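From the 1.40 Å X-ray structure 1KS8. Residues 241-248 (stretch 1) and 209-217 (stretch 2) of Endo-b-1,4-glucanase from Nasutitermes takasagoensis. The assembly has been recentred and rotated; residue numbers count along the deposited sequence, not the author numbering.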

# COMPACT_ATOMS: atom_id res chain seq x y z
N GLU A 241 15.10 -7.93 20.96
CA GLU A 241 16.48 -7.57 20.63
C GLU A 241 16.56 -6.15 20.08
O GLU A 241 17.41 -5.36 20.50
CB GLU A 241 17.05 -8.54 19.58
CG GLU A 241 18.54 -8.35 19.31
CD GLU A 241 19.01 -9.10 18.07
OE1 GLU A 241 18.59 -10.26 17.87
OE2 GLU A 241 19.82 -8.53 17.31
N PHE A 242 15.68 -5.84 19.15
CA PHE A 242 15.64 -4.53 18.51
C PHE A 242 14.92 -3.48 19.36
O PHE A 242 14.96 -2.29 19.04
CB PHE A 242 14.96 -4.65 17.14
CG PHE A 242 15.65 -5.60 16.19
CD1 PHE A 242 14.95 -6.19 15.15
CD2 PHE A 242 17.01 -5.89 16.33
CE1 PHE A 242 15.58 -7.05 14.25
CE2 PHE A 242 17.65 -6.75 15.44
CZ PHE A 242 16.93 -7.33 14.40
N GLY A 243 14.26 -3.93 20.42
CA GLY A 243 13.54 -3.01 21.29
C GLY A 243 12.43 -2.23 20.61
O GLY A 243 12.28 -1.03 20.82
N LEU A 244 11.65 -2.92 19.78
CA LEU A 244 10.56 -2.27 19.06
C LEU A 244 9.53 -1.58 19.94
O LEU A 244 8.84 -0.66 19.49
CB LEU A 244 9.84 -3.29 18.16
CG LEU A 244 10.35 -3.42 16.72
CD1 LEU A 244 11.82 -3.79 16.72
CD2 LEU A 244 9.53 -4.47 15.99
N GLN A 245 9.41 -2.00 21.19
CA GLN A 245 8.45 -1.38 22.10
C GLN A 245 8.75 0.10 22.29
O GLN A 245 7.87 0.88 22.66
CB GLN A 245 8.46 -2.08 23.46
CG GLN A 245 9.80 -2.04 24.18
CD GLN A 245 10.64 -3.27 23.93
OE1 GLN A 245 10.83 -3.69 22.79
NE2 GLN A 245 11.16 -3.85 25.00
N ASN A 246 10.00 0.49 22.04
CA ASN A 246 10.43 1.88 22.20
C ASN A 246 10.43 2.69 20.91
O ASN A 246 10.66 3.90 20.93
CB ASN A 246 11.83 1.92 22.82
CG ASN A 246 11.86 1.38 24.24
OD1 ASN A 246 12.93 1.17 24.81
ND2 ASN A 246 10.69 1.16 24.82
N TRP A 247 10.17 2.03 19.79
CA TRP A 247 10.15 2.71 18.49
C TRP A 247 8.91 3.60 18.36
O TRP A 247 7.89 3.36 19.00
CB TRP A 247 10.14 1.69 17.36
CG TRP A 247 11.45 0.99 17.13
CD1 TRP A 247 12.34 0.59 18.08
CD2 TRP A 247 11.97 0.54 15.87
NE1 TRP A 247 13.39 -0.09 17.49
CE2 TRP A 247 13.18 -0.13 16.14
CE3 TRP A 247 11.52 0.63 14.55
CZ2 TRP A 247 13.95 -0.71 15.13
CZ3 TRP A 247 12.29 0.06 13.54
CH2 TRP A 247 13.50 -0.60 13.84
N GLY A 248 9.02 4.63 17.53
CA GLY A 248 7.89 5.52 17.32
C GLY A 248 6.76 4.72 16.70
O GLY A 248 6.98 3.96 15.75
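Stretch 2, residues 209-217: ADYRDELVW

Stretch 2 runs from a loop, extended at Asp210, through a turn into a helix that continues beyond Trp217, and it packs against Phe242, Leu244 and Trp247 of stretch 1 without a hydrogen bond between the two. Ala209 stays clear of the contact. Asp210, chi1 t, has its CG 3.2 Å from CH2 of Trp247, while its OD2 caps the helix by accepting from Arg212 N (3.2 Å) and pairs in a salt bridge with Arg212 NH1 (2.9 Å). Tyr211 directs its CA-to-CB bond away. Arg212, rotamer m, t, t, lays its CB over one face of the Phe242 ring, 3.7 Å from the centroid and 3.4 Å from Phe242 CD1, a CH-pi contact; the same CB is 3.9 Å from Trp247 CH2. The backbones stay apart, with the CA atoms of Phe242 and Arg212 at 7.0 Å, so side chains fill the gap. Asp213 places CB 3.6 Å from Trp247 CZ3, and its CA is 4.3 Å from Leu244 CD2. Within stretch 1, Trp247 NE1 donates to Phe242 O (3.1 Å), which ties the indole to the backbone. Glu214 is out of reach. One turn on from Arg212, Leu215 CD1 meets the Phe242 ring edge at CE1 (4.3 Å), and Val216 CG2 touches both Leu244 CD2 (3.8 Å) and Phe242 CD1 (4.2 Å). Trp217 makes no contact.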

# COMPACT_ATOMS: atom_id res chain seq x y z
N ALA A 209 14.64 3.03 6.09
CA ALA A 209 14.70 3.70 7.38
C ALA A 209 15.52 2.76 8.25
O ALA A 209 16.75 2.81 8.25
CB ALA A 209 13.30 3.89 7.95
N ASP A 210 14.83 1.90 8.99
CA ASP A 210 15.49 0.91 9.84
C ASP A 210 14.82 -0.42 9.49
O ASP A 210 13.72 -0.71 9.95
CB ASP A 210 15.28 1.25 11.32
CG ASP A 210 16.11 0.37 12.24
OD1 ASP A 210 16.41 0.81 13.37
OD2 ASP A 210 16.44 -0.77 11.84
N TYR A 211 15.50 -1.21 8.66
CA TYR A 211 14.98 -2.48 8.19
C TYR A 211 14.60 -3.51 9.25
O TYR A 211 13.88 -4.47 8.96
CB TYR A 211 15.97 -3.12 7.21
CG TYR A 211 17.26 -3.62 7.84
CD1 TYR A 211 17.28 -4.75 8.66
CD2 TYR A 211 18.46 -2.95 7.62
CE1 TYR A 211 18.46 -5.21 9.23
CE2 TYR A 211 19.65 -3.40 8.19
CZ TYR A 211 19.64 -4.53 9.00
OH TYR A 211 20.82 -4.98 9.56
N ARG A 212 15.07 -3.32 10.48
CA ARG A 212 14.79 -4.27 11.55
C ARG A 212 13.32 -4.58 11.83
O ARG A 212 12.98 -5.72 12.14
CB ARG A 212 15.51 -3.82 12.82
CG ARG A 212 17.02 -3.82 12.64
CD ARG A 212 17.76 -3.22 13.83
NE ARG A 212 19.21 -3.22 13.60
CZ ARG A 212 19.81 -2.55 12.62
NH1 ARG A 212 19.10 -1.81 11.78
NH2 ARG A 212 21.13 -2.62 12.49
N ASP A 213 12.44 -3.59 11.72
CA ASP A 213 11.03 -3.86 11.97
C ASP A 213 10.44 -4.80 10.92
O ASP A 213 9.49 -5.53 11.19
CB ASP A 213 10.23 -2.55 12.04
CG ASP A 213 10.27 -1.77 10.74
OD1 ASP A 213 11.36 -1.61 10.17
OD2 ASP A 213 9.19 -1.30 10.29
N GLU A 214 11.02 -4.78 9.72
CA GLU A 214 10.56 -5.64 8.63
C GLU A 214 10.80 -7.11 8.92
O GLU A 214 10.01 -7.97 8.53
CB GLU A 214 11.25 -5.26 7.32
CG GLU A 214 10.81 -3.94 6.72
CD GLU A 214 9.32 -3.92 6.45
OE1 GLU A 214 8.79 -4.95 5.97
OE2 GLU A 214 8.69 -2.87 6.70
N LEU A 215 11.91 -7.41 9.59
CA LEU A 215 12.23 -8.80 9.92
C LEU A 215 11.20 -9.36 10.89
O LEU A 215 10.77 -10.50 10.78
CB LEU A 215 13.64 -8.89 10.52
CG LEU A 215 14.78 -8.58 9.54
CD1 LEU A 215 16.11 -8.58 10.28
CD2 LEU A 215 14.79 -9.61 8.42
N VAL A 216 10.79 -8.53 11.85
CA VAL A 216 9.79 -8.95 12.84
C VAL A 216 8.43 -9.09 12.16
O VAL A 216 7.70 -10.04 12.41
CB VAL A 216 9.68 -7.91 13.99
CG1 VAL A 216 8.68 -8.39 15.02
CG2 VAL A 216 11.05 -7.68 14.63
N TRP A 217 8.11 -8.12 11.31
CA TRP A 217 6.85 -8.09 10.57
C TRP A 217 6.72 -9.35 9.71
O TRP A 217 5.70 -10.03 9.74
CB TRP A 217 6.84 -6.82 9.71
CG TRP A 217 5.66 -6.57 8.79
CD1 TRP A 217 5.72 -6.41 7.43
CD2 TRP A 217 4.31 -6.28 9.17
NE1 TRP A 217 4.49 -6.02 6.95
CE2 TRP A 217 3.61 -5.93 7.99
CE3 TRP A 217 3.61 -6.26 10.39
CZ2 TRP A 217 2.25 -5.58 7.99
CZ3 TRP A 217 2.26 -5.91 10.39
CH2 TRP A 217 1.60 -5.58 9.20